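Local structure of alpha-L-rhamnosidase (Streptomyces avermitilis, 3W5M) at residues Ala42-Val47 and Val59-Lys64; Phe87-Val92 and Glu101-Ser106; Glu437-Arg442 and Asp549-Lys554; Arg512-Gly517 and Glu558-Pro563. The protein hydrolyses terminal non-reducing alpha-L-rhamnose residues from alpha-L-rhamnosides, including citrus flavonoids and gum arabic. All coordinates share one frame; numbering follows the deposited sequence.

Contact 1 (Ala42-Val47 and Val59-Lys64)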
loop_
_atom_site.group_PDB
_atom_site.type_symbol
_atom_site.label_atom_id
_atom_site.label_comp_id
_atom_site.label_asym_id
_atom_site.label_seq_id
_atom_site.Cartn_x
_atom_site.Cartn_y
_atom_site.Cartn_z
ATOM N N ALA A 42 39.756 7.912 -3.899
ATOM C CA ALA A 42 39.867 7.036 -2.726
ATOM C C ALA A 42 38.891 7.429 -1.649
ATOM O O ALA A 42 38.414 8.563 -1.648
ATOM C CB ALA A 42 41.302 7.084 -2.185
ATOM N N TYR A 43 38.613 6.515 -0.716
ATOM C CA TYR A 43 37.814 6.852 0.470
ATOM C C TYR A 43 38.384 6.161 1.688
ATOM O O TYR A 43 39.151 5.218 1.566
ATOM C CB TYR A 43 36.341 6.435 0.296
ATOM C CG TYR A 43 36.125 4.931 0.189
ATOM C CD1 TYR A 43 35.990 4.143 1.341
ATOM C CD2 TYR A 43 36.028 4.297 -1.055
ATOM C CE1 TYR A 43 35.787 2.776 1.262
ATOM C CE2 TYR A 43 35.815 2.917 -1.138
ATOM C CZ TYR A 43 35.715 2.165 0.028
ATOM O OH TYR A 43 35.498 0.803 -0.023
ATOM N N GLN A 44 37.976 6.618 2.857
ATOM C CA GLN A 44 38.323 5.954 4.090
ATOM C C GLN A 44 37.185 6.070 5.047
ATOM O O GLN A 44 36.754 7.185 5.365
ATOM C CB GLN A 44 39.572 6.587 4.723
ATOM C CG GLN A 44 39.892 6.086 6.131
ATOM C CD GLN A 44 41.158 6.713 6.703
ATOM O OE1 GLN A 44 41.606 7.759 6.231
ATOM N NE2 GLN A 44 41.718 6.090 7.746
ATOM N N VAL A 45 36.727 4.919 5.556
ATOM C CA VAL A 45 35.642 4.895 6.514
ATOM C C VAL A 45 36.129 4.490 7.896
ATOM O O VAL A 45 36.901 3.556 8.034
ATOM C CB VAL A 45 34.510 3.931 6.065
ATOM C CG1 VAL A 45 33.446 3.812 7.157
ATOM C CG2 VAL A 45 33.928 4.372 4.727
ATOM N N ARG A 46 35.677 5.202 8.911
ATOM C CA ARG A 46 35.933 4.779 10.288
ATOM C C ARG A 46 34.638 4.581 11.013
ATOM O O ARG A 46 33.701 5.334 10.797
ATOM C CB ARG A 46 36.726 5.833 11.034
ATOM C CG ARG A 46 38.136 6.015 10.543
ATOM C CD ARG A 46 38.708 7.196 11.289
ATOM N NE ARG A 46 40.155 7.246 11.153
ATOM C CZ ARG A 46 40.904 8.233 11.626
ATOM N NH1 ARG A 46 40.343 9.265 12.259
ATOM N NH2 ARG A 46 42.209 8.183 11.444
ATOM N N VAL A 47 34.608 3.573 11.885
ATOM C CA VAL A 47 33.449 3.250 12.701
ATOM C C VAL A 47 33.949 3.062 14.126
ATOM O O VAL A 47 34.979 2.412 14.338
ATOM C CB VAL A 47 32.755 1.930 12.235
ATOM C CG1 VAL A 47 31.466 1.702 13.007
ATOM C CG2 VAL A 47 32.510 1.911 10.738
ATOM N N VAL A 59 36.006 0.156 16.275
ATOM C CA VAL A 59 35.230 -0.864 15.529
ATOM C C VAL A 59 35.892 -1.181 14.187
ATOM O O VAL A 59 36.273 -2.312 13.923
ATOM C CB VAL A 59 33.730 -0.453 15.393
ATOM C CG1 VAL A 59 32.919 -1.487 14.622
ATOM C CG2 VAL A 59 33.109 -0.206 16.759
ATOM N N TRP A 60 36.055 -0.175 13.333
ATOM C CA TRP A 60 36.614 -0.394 12.005
ATOM C C TRP A 60 37.324 0.848 11.497
ATOM O O TRP A 60 36.947 1.970 11.816
ATOM C CB TRP A 60 35.514 -0.770 11.012
ATOM C CG TRP A 60 35.978 -1.227 9.638
ATOM C CD1 TRP A 60 37.000 -2.106 9.353
ATOM C CD2 TRP A 60 35.384 -0.890 8.376
ATOM N NE1 TRP A 60 37.086 -2.307 8.001
ATOM C CE2 TRP A 60 36.105 -1.577 7.375
ATOM C CE3 TRP A 60 34.307 -0.074 7.996
ATOM C CZ2 TRP A 60 35.797 -1.459 6.015
ATOM C CZ3 TRP A 60 34.008 0.055 6.645
ATOM C CH2 TRP A 60 34.747 -0.641 5.667
ATOM N N ASP A 61 38.363 0.610 10.714
ATOM C CA ASP A 61 39.016 1.630 9.932
ATOM C C ASP A 61 39.394 0.961 8.638
ATOM O O ASP A 61 40.291 0.139 8.615
ATOM C CB ASP A 61 40.270 2.151 10.636
ATOM C CG ASP A 61 40.867 3.365 9.940
ATOM O OD1 ASP A 61 40.795 3.461 8.683
ATOM O OD2 ASP A 61 41.407 4.229 10.658
ATOM N N SER A 62 38.728 1.318 7.545
ATOM C CA SER A 62 39.005 0.688 6.260
ATOM C C SER A 62 40.424 0.992 5.806
ATOM O O SER A 62 40.913 0.330 4.901
ATOM C CB SER A 62 38.070 1.229 5.186
ATOM O OG SER A 62 38.226 2.641 5.085
ATOM N N GLY A 63 41.047 2.011 6.408
ATOM C CA GLY A 63 42.201 2.674 5.791
ATOM C C GLY A 63 41.829 3.307 4.447
ATOM O O GLY A 63 40.661 3.269 4.026
ATOM N N LYS A 64 42.812 3.881 3.760
ATOM C CA LYS A 64 42.569 4.533 2.461
ATOM C C LYS A 64 42.329 3.486 1.372
ATOM O O LYS A 64 43.204 2.690 1.060
ATOM C CB LYS A 64 43.732 5.467 2.085
ATOM C CG LYS A 64 43.554 6.221 0.773
ATOM C CD LYS A 64 44.745 7.142 0.504
ATOM C CE LYS A 64 44.536 7.935 -0.777
ATOM N NZ LYS A 64 45.450 9.105 -0.898
#
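Val45 and Val47 meet the indole of Trp60 in an antiparallel beta hairpin of the N-terminal immunoglobulin-like domain. Val47 CG2 comes to the ring edge, near its plane, 3.8 Å from Trp60 CE3. Trp60 CG is anti to the backbone N (chi1 -171°), which starts the indole on its way to Val45. Val45 CG1 lies 3.8 Å from Trp60 CZ3. Tyr75 meets the same indole edge-to-face from outside the hairpin. Val47 CG1 also rests on Val59 CG1. Val59 and Trp60 both face Val47, which makes a classic beta bulge. Both of their N-H groups bond to Val47 O, from the same face of its carbonyl plane.

Farther along, Ser62 takes over the pairing. Its N donates to Val45 O. Val45 N donates to Ser62 OG at 2.8 Å, where a regular pair would use a carbonyl. The same Ser62 OG donates to Gly63 O at 2.7 Å.

The polar edge carries Gln44, Arg46 and Asp61. Arg46 and Asp61 lie side by side, with their flat groups 76° apart. Their salt bridge is weak as a hydrogen bond, with Arg46 NE 3.3 Å from Asp61 OD2. The other Asp61 oxygen is gripped twice. Gly63 N reaches Asp61 OD1 from the anti side in an Asx turn, and Gln44 NE2 meets the syn lone pair of Asp61 OD1 at 2.9 Å, almost straight at 171°.

Contact 2 (Phe87-Val92 and Glu101-Ser106)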
loop_
_atom_site.group_PDB
_atom_site.type_symbol
_atom_site.label_atom_id
_atom_site.label_comp_id
_atom_site.label_asym_id
_atom_site.label_seq_id
_atom_site.Cartn_x
_atom_site.Cartn_y
_atom_site.Cartn_z
ATOM N N PHE A 87 28.953 4.701 15.434
ATOM C CA PHE A 87 29.231 6.028 14.892
ATOM C C PHE A 87 30.192 5.882 13.731
ATOM O O PHE A 87 31.041 4.972 13.713
ATOM C CB PHE A 87 29.767 6.963 15.973
ATOM C CG PHE A 87 28.759 7.315 17.014
ATOM C CD1 PHE A 87 28.552 6.482 18.103
ATOM C CD2 PHE A 87 27.999 8.481 16.906
ATOM C CE1 PHE A 87 27.620 6.806 19.072
ATOM C CE2 PHE A 87 27.063 8.816 17.873
ATOM C CZ PHE A 87 26.879 7.977 18.962
ATOM N N TRP A 88 29.992 6.701 12.703
ATOM C CA TRP A 88 30.845 6.627 11.551
ATOM C C TRP A 88 31.090 7.962 10.892
ATOM O O TRP A 88 30.346 8.915 11.053
ATOM C CB TRP A 88 30.355 5.589 10.523
ATOM C CG TRP A 88 29.135 6.012 9.726
ATOM C CD1 TRP A 88 27.870 6.121 10.179
ATOM C CD2 TRP A 88 29.116 6.384 8.345
ATOM N NE1 TRP A 88 27.041 6.562 9.161
ATOM C CE2 TRP A 88 27.783 6.705 8.019
ATOM C CE3 TRP A 88 30.097 6.455 7.344
ATOM C CZ2 TRP A 88 27.391 7.083 6.726
ATOM C CZ3 TRP A 88 29.719 6.860 6.051
ATOM C CH2 TRP A 88 28.366 7.162 5.757
ATOM N N SER A 89 32.153 7.975 10.117
ATOM C CA SER A 89 32.618 9.144 9.442
ATOM C C SER A 89 33.377 8.649 8.237
ATOM O O SER A 89 33.963 7.577 8.261
ATOM C CB SER A 89 33.545 9.932 10.368
ATOM O OG SER A 89 33.759 11.237 9.866
ATOM N N VAL A 90 33.356 9.434 7.175
ATOM C CA VAL A 90 34.114 9.119 5.970
ATOM C C VAL A 90 34.826 10.397 5.474
ATOM O O VAL A 90 34.389 11.532 5.755
ATOM C CB VAL A 90 33.190 8.532 4.859
ATOM C CG1 VAL A 90 32.109 9.527 4.428
ATOM C CG2 VAL A 90 33.976 8.057 3.660
ATOM N N ARG A 91 35.920 10.192 4.763
ATOM C CA ARG A 91 36.612 11.255 4.051
ATOM C C ARG A 91 37.053 10.666 2.741
ATOM O O ARG A 91 37.163 9.446 2.603
ATOM C CB ARG A 91 37.811 11.822 4.840
ATOM C CG ARG A 91 38.931 10.835 5.101
ATOM C CD ARG A 91 40.201 11.597 5.444
ATOM N NE ARG A 91 41.265 10.701 5.867
ATOM C CZ ARG A 91 42.392 11.112 6.438
ATOM N NH1 ARG A 91 42.577 12.410 6.653
ATOM N NH2 ARG A 91 43.322 10.223 6.790
ATOM N N VAL A 92 37.254 11.528 1.755
ATOM C CA VAL A 92 37.616 11.069 0.430
ATOM C C VAL A 92 38.777 11.894 -0.098
ATOM O O VAL A 92 39.062 12.992 0.411
ATOM C CB VAL A 92 36.431 11.238 -0.557
ATOM C CG1 VAL A 92 35.209 10.446 -0.107
ATOM C CG2 VAL A 92 36.079 12.709 -0.703
ATOM N N GLU A 101 37.526 17.168 4.510
ATOM C CA GLU A 101 37.280 17.041 5.955
ATOM C C GLU A 101 36.691 15.639 6.198
ATOM O O GLU A 101 36.172 15.007 5.260
ATOM C CB GLU A 101 36.238 18.070 6.443
ATOM C CG GLU A 101 36.468 19.515 6.028
ATOM C CD GLU A 101 37.396 20.243 6.967
ATOM O OE1 GLU A 101 38.379 19.614 7.418
ATOM O OE2 GLU A 101 37.144 21.444 7.241
ATOM N N TRP A 102 36.774 15.158 7.437
ATOM C CA TRP A 102 35.983 13.994 7.824
ATOM C C TRP A 102 34.558 14.466 7.875
ATOM O O TRP A 102 34.294 15.611 8.314
ATOM C CB TRP A 102 36.422 13.434 9.183
ATOM C CG TRP A 102 37.721 12.666 9.118
ATOM C CD1 TRP A 102 38.977 13.146 9.378
ATOM C CD2 TRP A 102 37.885 11.279 8.782
ATOM N NE1 TRP A 102 39.907 12.150 9.221
ATOM C CE2 TRP A 102 39.265 10.993 8.854
ATOM C CE3 TRP A 102 36.991 10.247 8.427
ATOM C CZ2 TRP A 102 39.784 9.715 8.597
ATOM C CZ3 TRP A 102 37.505 8.984 8.158
ATOM C CH2 TRP A 102 38.890 8.727 8.242
ATOM N N SER A 103 33.630 13.628 7.406
ATOM C CA SER A 103 32.238 14.043 7.397
ATOM C C SER A 103 31.865 14.240 8.851
ATOM O O SER A 103 32.414 13.556 9.721
ATOM C CB SER A 103 31.372 12.959 6.760
ATOM O OG SER A 103 31.516 11.743 7.484
ATOM N N ALA A 104 30.952 15.160 9.136
ATOM C CA ALA A 104 30.440 15.314 10.482
ATOM C C ALA A 104 29.953 13.926 10.946
ATOM O O ALA A 104 29.224 13.250 10.218
ATOM C CB ALA A 104 29.290 16.302 10.495
ATOM N N PRO A 105 30.386 13.481 12.141
ATOM C CA PRO A 105 30.030 12.126 12.584
ATOM C C PRO A 105 28.540 11.816 12.487
ATOM O O PRO A 105 27.698 12.668 12.776
ATOM C CB PRO A 105 30.491 12.114 14.044
ATOM C CG PRO A 105 31.667 13.056 14.034
ATOM C CD PRO A 105 31.216 14.181 13.143
ATOM N N SER A 106 28.216 10.595 12.057
ATOM C CA SER A 106 26.825 10.172 11.997
ATOM C C SER A 106 26.725 8.813 12.682
ATOM O O SER A 106 27.706 8.345 13.254
ATOM C CB SER A 106 26.338 10.103 10.541
ATOM O OG SER A 106 24.919 9.898 10.524
HETATM O O HOH W 1 29.412 10.716 8.796
HETATM O O HOH W 2 24.107 7.735 8.867
#
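Arg91 lies flat over one face of the Trp102 indole, the close-packed end of this contact. Its CG sits 3.5 Å from the centroid of the Trp102 six-membered ring, only 3° off the ring normal, a CH-pi contact. The chain then runs extended across the ring. Arg91 NE comes within 3.3 Å of Trp102 CZ2, and the guanidinium is turned 21° from the indole plane. Arg91 NE also donates to Gln44 OE1, and the indole touches Gln44 and Arg46 on strand 40-48. An alanine in place of Trp102 would probably leave this face of Arg91 without its aromatic cover and its guanidinium freer to turn.

Next to this contact, two serines knit the segments together. Ser89 OG donates to Ser103 O at 2.7 Å, in the carbonyl plane and on a lone pair. Ser103 OG accepts from Val90 N at 3.0 Å, while Ser103 N donates to Val90 O. Strand 85-94 and the segment returning from it run antiparallel at the edge of a sheet in the immunoglobulin-like domain, the return entering the outermost strand 106-110. Regular pairing appears at Trp88 and Ser106, a hydrogen-bonded pair.

Between these points segment 101-106 bows outward at the exposed Ala104 and Pro105, and water enters. One water donates to Trp88 O and Ala104 O and accepts from Ser103 OG at 2.7 Å. A second accepts from Trp88 NE1 at the indole edge, in its plane, and is hydrogen-bonded to Ser106 OG at 2.8 Å.

Contact 3 (Glu437-Arg442 and Asp549-Lys554)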
loop_
_atom_site.group_PDB
_atom_site.type_symbol
_atom_site.label_atom_id
_atom_site.label_comp_id
_atom_site.label_asym_id
_atom_site.label_seq_id
_atom_site.Cartn_x
_atom_site.Cartn_y
_atom_site.Cartn_z
ATOM N N GLU A 437 -13.669 2.079 10.923
ATOM C CA GLU A 437 -13.501 1.939 12.352
ATOM C C GLU A 437 -14.724 2.535 13.047
ATOM O O GLU A 437 -15.257 3.535 12.582
ATOM C CB GLU A 437 -12.206 2.675 12.765
ATOM C CG GLU A 437 -11.800 2.476 14.228
ATOM C CD GLU A 437 -10.591 3.321 14.630
ATOM O OE1 GLU A 437 -9.463 2.952 14.263
ATOM O OE2 GLU A 437 -10.772 4.328 15.352
ATOM N N THR A 438 -15.132 1.925 14.148
ATOM C CA THR A 438 -16.290 2.356 14.927
ATOM C C THR A 438 -15.738 2.615 16.306
ATOM O O THR A 438 -15.084 1.756 16.887
ATOM C CB THR A 438 -17.378 1.261 14.915
ATOM O OG1 THR A 438 -17.779 1.022 13.561
ATOM C CG2 THR A 438 -18.612 1.677 15.735
ATOM N N TYR A 439 -15.975 3.819 16.837
ATOM C CA TYR A 439 -15.351 4.248 18.066
ATOM C C TYR A 439 -16.454 4.860 18.927
ATOM O O TYR A 439 -17.185 5.723 18.444
ATOM C CB TYR A 439 -14.330 5.349 17.762
ATOM C CG TYR A 439 -13.468 5.841 18.924
ATOM C CD1 TYR A 439 -13.975 6.727 19.886
ATOM C CD2 TYR A 439 -12.109 5.440 19.041
ATOM C CE1 TYR A 439 -13.181 7.200 20.914
ATOM C CE2 TYR A 439 -11.303 5.914 20.073
ATOM C CZ TYR A 439 -11.858 6.792 21.015
ATOM O OH TYR A 439 -11.110 7.249 22.073
ATOM N N ASP A 440 -16.560 4.417 20.171
ATOM C CA ASP A 440 -17.541 4.974 21.121
ATOM C C ASP A 440 -16.775 5.646 22.275
ATOM O O ASP A 440 -16.151 4.982 23.114
ATOM C CB ASP A 440 -18.485 3.852 21.564
ATOM C CG ASP A 440 -19.651 4.336 22.470
ATOM O OD1 ASP A 440 -19.645 5.503 22.927
ATOM O OD2 ASP A 440 -20.551 3.503 22.720
ATOM N N ALA A 441 -16.794 6.979 22.309
ATOM C CA ALA A 441 -15.966 7.740 23.258
ATOM C C ALA A 441 -16.442 7.543 24.691
ATOM O O ALA A 441 -15.704 7.808 25.643
ATOM C CB ALA A 441 -15.920 9.238 22.888
ATOM N N ARG A 442 -17.659 7.042 24.835
ATOM C CA ARG A 442 -18.183 6.746 26.173
ATOM C C ARG A 442 -17.476 5.571 26.806
ATOM O O ARG A 442 -17.477 5.426 28.030
ATOM C CB ARG A 442 -19.654 6.469 26.101
ATOM C CG ARG A 442 -20.447 7.744 25.778
ATOM C CD ARG A 442 -21.888 7.413 25.492
ATOM N NE ARG A 442 -21.980 6.347 24.517
ATOM C CZ ARG A 442 -23.112 5.809 24.117
ATOM N NH1 ARG A 442 -24.260 6.238 24.615
ATOM N NH2 ARG A 442 -23.105 4.839 23.222
ATOM N N ASP A 549 -16.422 5.320 8.855
ATOM C CA ASP A 549 -15.992 5.449 10.258
ATOM C C ASP A 549 -17.130 6.078 11.051
ATOM O O ASP A 549 -17.800 7.003 10.562
ATOM C CB ASP A 549 -14.703 6.279 10.344
ATOM C CG ASP A 549 -13.576 5.713 9.450
ATOM O OD1 ASP A 549 -13.503 4.469 9.293
ATOM O OD2 ASP A 549 -12.751 6.486 8.911
ATOM N N THR A 550 -17.349 5.568 12.263
ATOM C CA THR A 550 -18.506 5.933 13.058
ATOM C C THR A 550 -17.954 6.384 14.397
ATOM O O THR A 550 -17.085 5.715 14.968
ATOM C CB THR A 550 -19.436 4.710 13.229
ATOM O OG1 THR A 550 -19.779 4.168 11.940
ATOM C CG2 THR A 550 -20.723 5.063 13.986
ATOM N N TYR A 551 -18.425 7.532 14.897
ATOM C CA TYR A 551 -17.941 8.047 16.163
ATOM C C TYR A 551 -19.116 8.441 17.043
ATOM O O TYR A 551 -19.954 9.202 16.615
ATOM C CB TYR A 551 -17.077 9.296 15.943
ATOM C CG TYR A 551 -16.578 9.951 17.220
ATOM C CD1 TYR A 551 -15.556 9.364 17.982
ATOM C CD2 TYR A 551 -17.126 11.156 17.673
ATOM C CE1 TYR A 551 -15.097 9.953 19.151
ATOM C CE2 TYR A 551 -16.661 11.768 18.846
ATOM C CZ TYR A 551 -15.646 11.169 19.579
ATOM O OH TYR A 551 -15.182 11.736 20.745
ATOM N N THR A 552 -19.147 7.928 18.272
ATOM C CA THR A 552 -20.211 8.258 19.224
ATOM C C THR A 552 -19.613 9.173 20.289
ATOM O O THR A 552 -18.608 8.850 20.887
ATOM C CB THR A 552 -20.814 6.991 19.858
ATOM O OG1 THR A 552 -21.371 6.188 18.829
ATOM C CG2 THR A 552 -21.945 7.351 20.840
ATOM N N LEU A 553 -20.239 10.324 20.509
ATOM C CA LEU A 553 -19.688 11.364 21.386
ATOM C C LEU A 553 -19.768 11.036 22.873
ATOM O O LEU A 553 -20.691 10.341 23.302
ATOM C CB LEU A 553 -20.438 12.671 21.143
ATOM C CG LEU A 553 -19.955 13.529 19.968
ATOM C CD1 LEU A 553 -20.232 12.858 18.626
ATOM C CD2 LEU A 553 -20.644 14.901 20.011
ATOM N N LYS A 554 -18.798 11.548 23.631
ATOM C CA LYS A 554 -18.835 11.466 25.110
ATOM C C LYS A 554 -19.425 12.740 25.764
ATOM O O LYS A 554 -19.580 12.792 26.979
ATOM C CB LYS A 554 -17.466 11.116 25.699
ATOM C CG LYS A 554 -16.387 12.175 25.492
ATOM C CD LYS A 554 -15.026 11.742 26.001
ATOM C CE LYS A 554 -13.944 12.583 25.361
ATOM N NZ LYS A 554 -12.625 12.256 25.955
HETATM O O HOH W 3 -18.031 2.428 11.031
HETATM O O HOH W 4 -19.656 4.516 17.720
#
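Arg442 reaches across Thr552 and Leu553 from just beyond the end of strand 436-440. From CB, its CG stands anti to the carbonyl carbon (chi1 -70°) and touches Leu553 O at 3.6 Å. CD lies near the same oxygen. A bend at chi3 places NE, which donates to Asp440 OD1 at 2.9 Å on the syn lone pair. CZ lies close to Thr552 CG2, which covers one face of the guanidinium. At the tip, NH2 donates to Asp440 OD2 at 2.9 Å. This side-on salt bridge uses both carboxylate oxygens and fixes the turn of the guanidinium. Asp440 OD1 also takes Arg442 N from above its plane, in an Asx turn.

Before this turn the two strands pair in parallel, side chain beside like side chain at Thr438 and Thr550. Tyr439 and Tyr551 run alongside each other and point the same way. Their ring planes are 28° apart and slid so far that the rings barely overlap, with Tyr439 CD1 3.5 Å from Tyr551 CE1. Ala441 CB lies 3.4 Å from Tyr551 OH, and that hydroxyl is hydrogen-bonded to Glu559. Tyr439 OH bonds to Glu444. At the other end Asp549 OD1 accepts from Glu437 N at 2.9 Å, while Asp549 OD2 bonds to His568.

Within the mixed sheet this is the only parallel pair. Strand 436-440 has 428-432 as its antiparallel neighbour, and strand 548-552, in the concanavalin-like domain, has 522-528.

Contact 4 (Arg512-Gly517 and Glu558-Pro563)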
loop_
_atom_site.group_PDB
_atom_site.type_symbol
_atom_site.label_atom_id
_atom_site.label_comp_id
_atom_site.label_asym_id
_atom_site.label_seq_id
_atom_site.Cartn_x
_atom_site.Cartn_y
_atom_site.Cartn_z
ATOM N N ARG A 512 -9.369 13.644 10.574
ATOM C CA ARG A 512 -9.609 14.086 11.946
ATOM C C ARG A 512 -10.958 14.773 11.931
ATOM O O ARG A 512 -11.188 15.686 11.104
ATOM C CB ARG A 512 -8.536 15.085 12.371
ATOM C CG ARG A 512 -8.855 15.742 13.719
ATOM C CD ARG A 512 -7.650 16.437 14.333
ATOM N NE ARG A 512 -7.176 17.533 13.495
ATOM C CZ ARG A 512 -6.077 17.474 12.750
ATOM N NH1 ARG A 512 -5.326 16.378 12.740
ATOM N NH2 ARG A 512 -5.739 18.518 12.012
ATOM N N LEU A 513 -11.833 14.339 12.837
ATOM C CA LEU A 513 -13.161 14.913 13.019
ATOM C C LEU A 513 -13.119 15.732 14.298
ATOM O O LEU A 513 -12.643 15.218 15.335
ATOM C CB LEU A 513 -14.173 13.790 13.162
ATOM C CG LEU A 513 -15.612 14.130 13.519
ATOM C CD1 LEU A 513 -16.297 14.928 12.392
ATOM C CD2 LEU A 513 -16.386 12.873 13.881
ATOM N N ARG A 514 -13.561 17.000 14.214
ATOM C CA ARG A 514 -13.823 17.813 15.411
ATOM C C ARG A 514 -15.329 18.012 15.514
ATOM O O ARG A 514 -15.990 18.361 14.532
ATOM C CB ARG A 514 -13.142 19.189 15.381
ATOM C CG ARG A 514 -11.650 19.228 15.086
ATOM C CD ARG A 514 -10.793 18.475 16.102
ATOM N NE ARG A 514 -10.931 18.977 17.475
ATOM C CZ ARG A 514 -10.259 20.006 17.983
ATOM N NH1 ARG A 514 -9.390 20.674 17.234
ATOM N NH2 ARG A 514 -10.465 20.363 19.249
ATOM N N VAL A 515 -15.883 17.746 16.687
ATOM C CA VAL A 515 -17.331 17.814 16.873
ATOM C C VAL A 515 -17.667 18.103 18.340
ATOM O O VAL A 515 -17.008 17.609 19.253
ATOM C CB VAL A 515 -18.028 16.520 16.378
ATOM C CG1 VAL A 515 -17.503 15.282 17.125
ATOM C CG2 VAL A 515 -19.543 16.618 16.477
ATOM N N SER A 516 -18.683 18.934 18.556
ATOM C CA SER A 516 -19.188 19.194 19.909
ATOM C C SER A 516 -20.638 18.828 19.918
ATOM O O SER A 516 -21.371 19.153 18.984
ATOM C CB SER A 516 -19.071 20.664 20.293
ATOM O OG SER A 516 -17.760 21.145 20.097
ATOM N N GLY A 517 -21.081 18.164 20.973
ATOM C CA GLY A 517 -22.474 17.738 21.017
ATOM C C GLY A 517 -22.761 16.852 22.208
ATOM O O GLY A 517 -21.871 16.570 23.036
ATOM N N GLU A 558 -14.959 20.253 22.662
ATOM C CA GLU A 558 -14.690 20.064 21.233
ATOM C C GLU A 558 -13.923 18.749 21.033
ATOM O O GLU A 558 -12.677 18.736 20.991
ATOM C CB GLU A 558 -13.924 21.251 20.637
ATOM C CG GLU A 558 -13.905 21.291 19.116
ATOM C CD GLU A 558 -13.269 22.557 18.564
ATOM O OE1 GLU A 558 -13.628 23.676 19.007
ATOM O OE2 GLU A 558 -12.404 22.435 17.668
ATOM N N GLU A 559 -14.679 17.658 20.892
ATOM C CA GLU A 559 -14.109 16.315 20.763
ATOM C C GLU A 559 -13.270 16.141 19.502
ATOM O O GLU A 559 -13.511 16.812 18.506
ATOM C CB GLU A 559 -15.210 15.273 20.847
ATOM C CG GLU A 559 -15.855 15.275 22.226
ATOM C CD GLU A 559 -17.004 14.297 22.376
ATOM O OE1 GLU A 559 -16.889 13.127 21.922
ATOM O OE2 GLU A 559 -18.034 14.679 22.968
ATOM N N THR A 560 -12.260 15.271 19.567
ATOM C CA THR A 560 -11.375 15.038 18.416
ATOM C C THR A 560 -11.380 13.558 18.174
ATOM O O THR A 560 -11.081 12.820 19.103
ATOM C CB THR A 560 -9.922 15.460 18.696
ATOM O OG1 THR A 560 -9.870 16.868 18.942
ATOM C CG2 THR A 560 -9.009 15.120 17.503
ATOM N N TYR A 561 -11.732 13.124 16.960
ATOM C CA TYR A 561 -11.675 11.691 16.638
ATOM C C TYR A 561 -10.716 11.477 15.469
ATOM O O TYR A 561 -10.859 12.126 14.417
ATOM C CB TYR A 561 -13.066 11.131 16.313
ATOM C CG TYR A 561 -12.990 9.710 15.770
ATOM C CD1 TYR A 561 -12.400 8.672 16.523
ATOM C CD2 TYR A 561 -13.469 9.418 14.499
ATOM C CE1 TYR A 561 -12.299 7.384 16.001
ATOM C CE2 TYR A 561 -13.378 8.129 13.971
ATOM C CZ TYR A 561 -12.801 7.126 14.729
ATOM O OH TYR A 561 -12.724 5.835 14.188
ATOM N N GLU A 562 -9.746 10.573 15.652
ATOM C CA GLU A 562 -8.800 10.252 14.585
ATOM C C GLU A 562 -8.712 8.735 14.494
ATOM O O GLU A 562 -8.168 8.116 15.395
ATOM C CB GLU A 562 -7.428 10.836 14.911
ATOM C CG GLU A 562 -7.341 12.336 14.605
ATOM C CD GLU A 562 -6.087 12.986 15.143
ATOM O OE1 GLU A 562 -5.626 12.602 16.240
ATOM O OE2 GLU A 562 -5.554 13.892 14.480
ATOM N N PRO A 563 -9.235 8.132 13.425
ATOM C CA PRO A 563 -9.124 6.654 13.334
ATOM C C PRO A 563 -7.673 6.158 13.402
ATOM O O PRO A 563 -6.736 6.898 13.041
ATOM C CB PRO A 563 -9.738 6.342 11.964
ATOM C CG PRO A 563 -10.653 7.508 11.693
ATOM C CD PRO A 563 -9.946 8.704 12.262
HETATM O O HOH W 5 -18.925 17.392 22.857
#
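Arg514 folds its guanidinium beneath the carboxylate of Glu558. Glu558 OE2 stands 3.2 Å above the guanidinium plane, over its centre, so this salt bridge rests on charge with no N-H aimed at the oxygen. Bends at chi2 and chi3 (-59°) bring CD and NE close to Thr560 OG1, which lies over the opposite face. Arg514 NH2 donates to Glu558 O at 3.3 Å, nearly straight at 177°. A methionine in place of Arg514 would probably leave the Glu558 carboxylate without this positive partner.

On the same face of the sheet Arg512 CD packs on Thr560 CG2 at 3.7 Å. Arg512 lies alongside Glu562, and its NH1 donates to Glu562 OE2 at 3.0 Å. That oxygen lies in the guanidinium plane, while the carboxylate is turned 72° from it. Through NH2, Arg512 also forms a salt bridge with Glu485.

The other face carries Leu513, Val515, Glu559 and Tyr561. Leu513 with Tyr561 and Val515 with Glu559 are hydrogen-bonded antiparallel pairs, the bond to Val515 O being weak. Tyr561 OH bonds to Glu437, and its ring meets those of Tyr439 and Tyr551.

In the concanavalin-like domain, strand 559-561 is an outermost strand of the mixed sheet. Strand 510-515 lies between it and strand 587-594.

Contact 1 comes first and closes an eleven-residue connection within a hairpin. It is complete before contact 2 closes the eight residues from 93 to 100. The two are in series but share one sheet, because strands 40-48 and 85-94 are neighbours in the N-terminal immunoglobulin-like domain. The chain then moves to a distant region, with the centres of contacts 1 and 3 about 57 Å apart. Contact 3 spans 106 residues and joins the rhamnosidase N-terminal family region to the concanavalin-like one. Contact 4 opens inside that span and closes after it, so contacts 3 and 4 cross. Both belong to one mixed sheet, and their centres are about 9 Å apart.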